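Local coordinates for lipoprotein (Clostridioides difficile, PDB 7RAG), which binds the CwlD amidase as the lipoprotein GerS and activates it allosterically during spore formation, at the interface of chains A and C and the interface of chains A and B. Residues are numbered along the deposited sequence; one frame, centred on the assembly and turned at random. Chains: chain A/B, Lipoprotein; chain C, Germination-specific N-acetylmuramoyl-L-alanine amidase, Autolysin.

Contacts 1 and 2 lie about 32 Å apart, measured between the centres of their C-alpha atoms, and share no residue or secondary-structure element of chain A. In contact 1, strands 75-80 and 85-90 of GerS meet helices 130-147 and 191-211 of the amidase. In contact 2, loop 147-149 and strand 171-173 receive helix 8-21 and the residue after it from the second GerS copy. One GerS chain thus touches both partners in the deposited two-plus-two assembly, although the structure alone does not show the GerS pair forms in cells. None of the amidase's zinc ligands, C:His25, C:Glu41 and C:His109, takes part in contact 1, which fits activation at a distance.

Contact 1: the interface of chains A and C. Residues chain A 78-79, 85, 87-89; chain C 145, 199, 202-203, 206-207.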
loop_
_atom_site.group_PDB
_atom_site.type_symbol
_atom_site.label_atom_id
_atom_site.label_comp_id
_atom_site.label_asym_id
_atom_site.label_seq_id
_atom_site.Cartn_x
_atom_site.Cartn_y
_atom_site.Cartn_z
ATOM N N VAL A 78 -1.057 -8.925 -4.454
ATOM C CA VAL A 78 -1.151 -10.310 -4.882
ATOM C C VAL A 78 -0.430 -11.130 -3.824
ATOM O O VAL A 78 0.752 -10.893 -3.553
ATOM C CB VAL A 78 -0.541 -10.499 -6.282
ATOM C CG1 VAL A 78 -0.772 -11.896 -6.804
ATOM C CG2 VAL A 78 -1.116 -9.476 -7.235
ATOM N N LYS A 79 -1.142 -12.057 -3.197
ATOM C CA LYS A 79 -0.662 -12.709 -1.985
ATOM C C LYS A 79 -0.624 -14.218 -2.166
ATOM O O LYS A 79 -1.623 -14.820 -2.578
ATOM C CB LYS A 79 -1.546 -12.346 -0.788
ATOM C CG LYS A 79 -1.326 -10.931 -0.274
ATOM C CD LYS A 79 -2.052 -10.687 1.020
ATOM C CE LYS A 79 -1.854 -9.251 1.488
ATOM N NZ LYS A 79 -3.107 -8.702 2.071
ATOM N N ASP A 85 4.398 -14.518 0.735
ATOM C CA ASP A 85 4.775 -13.536 -0.270
ATOM C C ASP A 85 3.632 -12.562 -0.521
ATOM O O ASP A 85 2.480 -12.972 -0.700
ATOM C CB ASP A 85 5.190 -14.194 -1.580
ATOM C CG ASP A 85 5.979 -13.241 -2.457
ATOM O OD1 ASP A 85 6.563 -12.290 -1.883
ATOM O OD2 ASP A 85 6.008 -13.418 -3.703
ATOM N N VAL A 87 3.058 -9.172 -3.049
ATOM C CA VAL A 87 3.588 -8.328 -4.106
ATOM C C VAL A 87 2.586 -7.212 -4.374
ATOM O O VAL A 87 1.373 -7.441 -4.458
ATOM C CB VAL A 87 3.933 -9.132 -5.384
ATOM C CG1 VAL A 87 4.278 -10.566 -5.020
ATOM C CG2 VAL A 87 2.831 -9.075 -6.402
ATOM N N GLU A 88 3.113 -5.995 -4.456
ATOM C CA GLU A 88 2.365 -4.784 -4.735
ATOM C C GLU A 88 2.631 -4.385 -6.179
ATOM O O GLU A 88 3.792 -4.311 -6.597
ATOM C CB GLU A 88 2.805 -3.673 -3.789
ATOM C CG GLU A 88 1.782 -2.603 -3.528
ATOM C CD GLU A 88 2.355 -1.449 -2.719
ATOM O OE1 GLU A 88 3.593 -1.418 -2.489
ATOM O OE2 GLU A 88 1.560 -0.570 -2.323
ATOM N N LEU A 89 1.566 -4.149 -6.936
ATOM C CA LEU A 89 1.613 -3.794 -8.345
ATOM C C LEU A 89 0.777 -2.550 -8.578
ATOM O O LEU A 89 -0.170 -2.281 -7.833
ATOM C CB LEU A 89 1.081 -4.921 -9.240
ATOM C CG LEU A 89 1.708 -6.306 -9.129
ATOM C CD1 LEU A 89 1.278 -7.142 -10.294
ATOM C CD2 LEU A 89 3.198 -6.196 -9.113
ATOM N N ARG C 145 14.271 -13.925 -6.730
ATOM C CA ARG C 145 13.786 -13.451 -5.432
ATOM C C ARG C 145 12.970 -14.512 -4.720
ATOM O O ARG C 145 13.083 -14.671 -3.503
ATOM C CB ARG C 145 12.949 -12.183 -5.586
ATOM C CG ARG C 145 12.348 -11.683 -4.276
ATOM C CD ARG C 145 11.341 -10.546 -4.500
ATOM N NE ARG C 145 10.207 -10.948 -5.337
ATOM C CZ ARG C 145 9.088 -11.507 -4.871
ATOM N NH1 ARG C 145 8.937 -11.730 -3.579
ATOM N NH2 ARG C 145 8.107 -11.845 -5.691
ATOM N N TRP C 199 4.696 -19.803 -9.220
ATOM C CA TRP C 199 4.453 -18.513 -8.590
ATOM C C TRP C 199 5.455 -17.461 -9.059
ATOM O O TRP C 199 5.072 -16.329 -9.395
ATOM C CB TRP C 199 4.518 -18.662 -7.075
ATOM C CG TRP C 199 4.294 -17.386 -6.409
ATOM C CD1 TRP C 199 5.234 -16.578 -5.842
ATOM C CD2 TRP C 199 3.044 -16.703 -6.285
ATOM N NE1 TRP C 199 4.642 -15.447 -5.356
ATOM C CE2 TRP C 199 3.296 -15.499 -5.615
ATOM C CE3 TRP C 199 1.733 -17.005 -6.665
ATOM C CZ2 TRP C 199 2.289 -14.592 -5.318
ATOM C CZ3 TRP C 199 0.735 -16.110 -6.369
ATOM C CH2 TRP C 199 1.015 -14.916 -5.703
ATOM N N TYR C 202 4.616 -16.498 -12.656
ATOM C CA TYR C 202 3.368 -15.752 -12.693
ATOM C C TYR C 202 3.581 -14.320 -12.230
ATOM O O TYR C 202 3.089 -13.371 -12.861
ATOM C CB TYR C 202 2.336 -16.478 -11.830
ATOM C CG TYR C 202 1.147 -15.673 -11.377
ATOM C CD1 TYR C 202 0.146 -15.287 -12.271
ATOM C CD2 TYR C 202 1.000 -15.330 -10.035
ATOM C CE1 TYR C 202 -0.957 -14.563 -11.841
ATOM C CE2 TYR C 202 -0.086 -14.600 -9.593
ATOM C CZ TYR C 202 -1.063 -14.223 -10.500
ATOM O OH TYR C 202 -2.140 -13.509 -10.044
ATOM N N ILE C 203 4.349 -14.137 -11.153
ATOM C CA ILE C 203 4.631 -12.785 -10.687
ATOM C C ILE C 203 5.458 -12.030 -11.720
ATOM O O ILE C 203 5.223 -10.845 -11.966
ATOM C CB ILE C 203 5.306 -12.821 -9.303
ATOM C CG1 ILE C 203 4.283 -13.248 -8.245
ATOM C CG2 ILE C 203 5.857 -11.467 -8.926
ATOM C CD1 ILE C 203 3.005 -12.429 -8.290
ATOM N N GLN C 206 3.192 -10.837 -14.323
ATOM C CA GLN C 206 2.317 -9.772 -13.833
ATOM C C GLN C 206 3.046 -8.434 -13.727
ATOM O O GLN C 206 2.476 -7.389 -14.053
ATOM C CB GLN C 206 1.714 -10.166 -12.488
ATOM C CG GLN C 206 0.721 -11.328 -12.581
ATOM C CD GLN C 206 -0.632 -10.914 -13.131
ATOM O OE1 GLN C 206 -0.723 -10.234 -14.149
ATOM N NE2 GLN C 206 -1.702 -11.312 -12.440
ATOM N N LYS C 207 4.298 -8.440 -13.274
ATOM C CA LYS C 207 5.066 -7.199 -13.226
ATOM C C LYS C 207 5.292 -6.651 -14.634
ATOM O O LYS C 207 5.037 -5.458 -14.912
ATOM C CB LYS C 207 6.396 -7.430 -12.504
ATOM C CG LYS C 207 6.270 -7.629 -10.991
ATOM C CD LYS C 207 7.656 -7.750 -10.339
ATOM C CE LYS C 207 7.556 -8.152 -8.851
ATOM N NZ LYS C 207 7.034 -7.083 -7.954
#
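A:Asp85 meets C:Arg145 and C:Trp199 at the polar end of this GerS–amidase interface, where two strands of the LolA-family lipoprotein face helices of the Amidase_3 enzyme. The carboxylate and guanidinium approach tip to tip in an end-on salt bridge. NH1 of C:Arg145 bonds OD1 of A:Asp85 at 3.0 Å, approaching on the syn side but 30° out of the carboxylate plane, while NH2 reaches the syn lone pair of OD2 at 3.3 Å. The anti lone pair of OD2 takes the indole N-H, with NE1 of C:Trp199 3.0 Å from OD2 of A:Asp85 and nearly straight at 171°. OD2 is thus gripped through both its syn and its anti lone pair, which should fix the carboxylate's rotation and favour its charged form.

Apolar contacts continue along the strands. With CG1 anti to the backbone N (chi1 -173°), A:Val78 places this methyl 3.7 Å from CH2 of C:Trp199, at the benzo end of the indole, and also beside the phenol end of C:Tyr202. A:Val87 meets C:Ile203 tip to tip, CG2 lying 3.9 Å from CD1. A:Leu89 forks over the helix: CD1 touches CB of C:Gln206 at 3.8 Å, and CD2 packs on CG of C:Lys207. Behind this surface, CG1 of C:Ile203 sits 3.5 Å above the ring plane of C:Trp199, offset toward its rim.

Contact 2: the interface of chains A and B. Residues chain A 147-149, 171, 173; chain B 18, 22.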
loop_
_atom_site.group_PDB
_atom_site.type_symbol
_atom_site.label_atom_id
_atom_site.label_comp_id
_atom_site.label_asym_id
_atom_site.label_seq_id
_atom_site.Cartn_x
_atom_site.Cartn_y
_atom_site.Cartn_z
ATOM N N THR A 147 -34.555 -10.977 -6.759
ATOM C CA THR A 147 -33.577 -10.501 -5.797
ATOM C C THR A 147 -32.741 -9.341 -6.320
ATOM O O THR A 147 -32.150 -8.615 -5.511
ATOM C CB THR A 147 -32.650 -11.645 -5.393
ATOM O OG1 THR A 147 -31.885 -12.083 -6.535
ATOM C CG2 THR A 147 -33.468 -12.797 -4.840
ATOM N N LYS A 148 -32.681 -9.151 -7.644
ATOM C CA LYS A 148 -31.732 -8.248 -8.305
ATOM C C LYS A 148 -30.288 -8.578 -7.953
ATOM O O LYS A 148 -29.406 -7.733 -8.106
ATOM C CB LYS A 148 -32.015 -6.770 -7.988
ATOM C CG LYS A 148 -33.499 -6.432 -7.802
ATOM C CD LYS A 148 -34.163 -6.058 -9.103
ATOM C CE LYS A 148 -35.595 -6.531 -9.145
ATOM N NZ LYS A 148 -36.323 -6.330 -7.872
ATOM N N ASN A 149 -30.030 -9.798 -7.438
ATOM C CA ASN A 149 -28.651 -10.214 -7.260
ATOM C C ASN A 149 -28.157 -10.867 -8.545
ATOM O O ASN A 149 -28.932 -11.518 -9.252
ATOM C CB ASN A 149 -28.523 -11.212 -6.105
ATOM C CG ASN A 149 -28.881 -10.612 -4.732
ATOM O OD1 ASN A 149 -28.511 -9.481 -4.404
ATOM N ND2 ASN A 149 -29.590 -11.387 -3.924
ATOM N N PHE A 171 -24.872 -14.905 -2.288
ATOM C CA PHE A 171 -24.685 -13.463 -2.436
ATOM C C PHE A 171 -25.367 -12.708 -1.301
ATOM O O PHE A 171 -26.588 -12.783 -1.144
ATOM C CB PHE A 171 -25.235 -12.975 -3.770
ATOM C CG PHE A 171 -24.784 -11.594 -4.120
ATOM C CD1 PHE A 171 -23.608 -11.394 -4.832
ATOM C CD2 PHE A 171 -25.509 -10.486 -3.706
ATOM C CE1 PHE A 171 -23.178 -10.119 -5.145
ATOM C CE2 PHE A 171 -25.083 -9.205 -4.016
ATOM C CZ PHE A 171 -23.917 -9.022 -4.737
ATOM N N TYR A 173 -25.333 -8.668 0.717
ATOM C CA TYR A 173 -24.874 -7.285 0.644
ATOM C C TYR A 173 -25.428 -6.475 1.812
ATOM O O TYR A 173 -26.390 -6.869 2.475
ATOM C CB TYR A 173 -25.262 -6.612 -0.685
ATOM C CG TYR A 173 -26.743 -6.482 -0.876
ATOM C CD1 TYR A 173 -27.435 -5.362 -0.424
ATOM C CD2 TYR A 173 -27.461 -7.490 -1.490
ATOM C CE1 TYR A 173 -28.807 -5.257 -0.587
ATOM C CE2 TYR A 173 -28.820 -7.398 -1.661
ATOM C CZ TYR A 173 -29.497 -6.286 -1.208
ATOM O OH TYR A 173 -30.872 -6.223 -1.378
ATOM N N GLN B 18 -29.968 -0.813 -6.346
ATOM C CA GLN B 18 -29.498 -1.775 -5.358
ATOM C C GLN B 18 -27.979 -1.863 -5.352
ATOM O O GLN B 18 -27.355 -1.846 -4.289
ATOM C CB GLN B 18 -30.123 -3.154 -5.618
ATOM C CG GLN B 18 -29.755 -4.190 -4.556
ATOM C CD GLN B 18 -30.692 -5.391 -4.513
ATOM O OE1 GLN B 18 -31.920 -5.246 -4.502
ATOM N NE2 GLN B 18 -30.110 -6.591 -4.489
HETATM N N MSE B 22 -24.984 -0.243 -2.417
HETATM C CA MSE B 22 -24.211 -1.289 -1.797
HETATM C C MSE B 22 -22.963 -0.684 -1.173
HETATM O O MSE B 22 -22.261 0.062 -1.830
HETATM C CB MSE B 22 -23.845 -2.319 -2.861
HETATM C CG MSE B 22 -23.985 -3.758 -2.476
HETATM SE SE MSE B 22 -24.174 -4.835 -4.121
HETATM C CE MSE B 22 -26.141 -4.909 -4.202
#
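B:Gln18 and A:Tyr173 form the tight core of this contact between two copies of the LolA-family lipoprotein, in which helix 8-21 of one chain lies against loop 147-149 and strand 171-173 of the other. The interface is two-fold symmetric, although the structure alone does not show whether the pair persists in the spore. Extended beyond CG and with CG anti to the backbone N (chi1 -176°), B:Gln18 carries its amide across the hydroxyl end of the tyrosine, the amide and ring planes 29° apart. Its NE2 lies 3.2 Å from CE2 of A:Tyr173, displaced from the ring plane and beyond the CE2-CZ bond, and does not sit over the ring centre. The same nitrogen donates to the backbone carbonyl of A:Thr147, 3.0 Å from NE2 to O; the acceptor is tilted 21° out of the amide plane. The bond should fix which way the amide is flipped. Within the loop, the backbone N of A:Asn149 donates to OG1 of A:Thr147 at 3.1 Å, bracing the turn that presents this carbonyl.

On the same face of the phenol ring, the selenomethionine B:Met22 bends at its last torsion and lays its CE methyl 3.7 Å above the ring plane, toward the rim. Its CG packs 3.6 Å from CB of A:Tyr173, just past the end of helix 8-21.

Contact is looser at the flanks. A:Phe171 merely approaches, its CZ 4.2 Å from SE of B:Met22. A:Lys148 crosses B:Gln18 at about a right angle and touches through its aliphatic root, CB lying 3.8 Å from OE1, while the chain bends repeatedly and carries the terminal amino group NZ away from the glutamine.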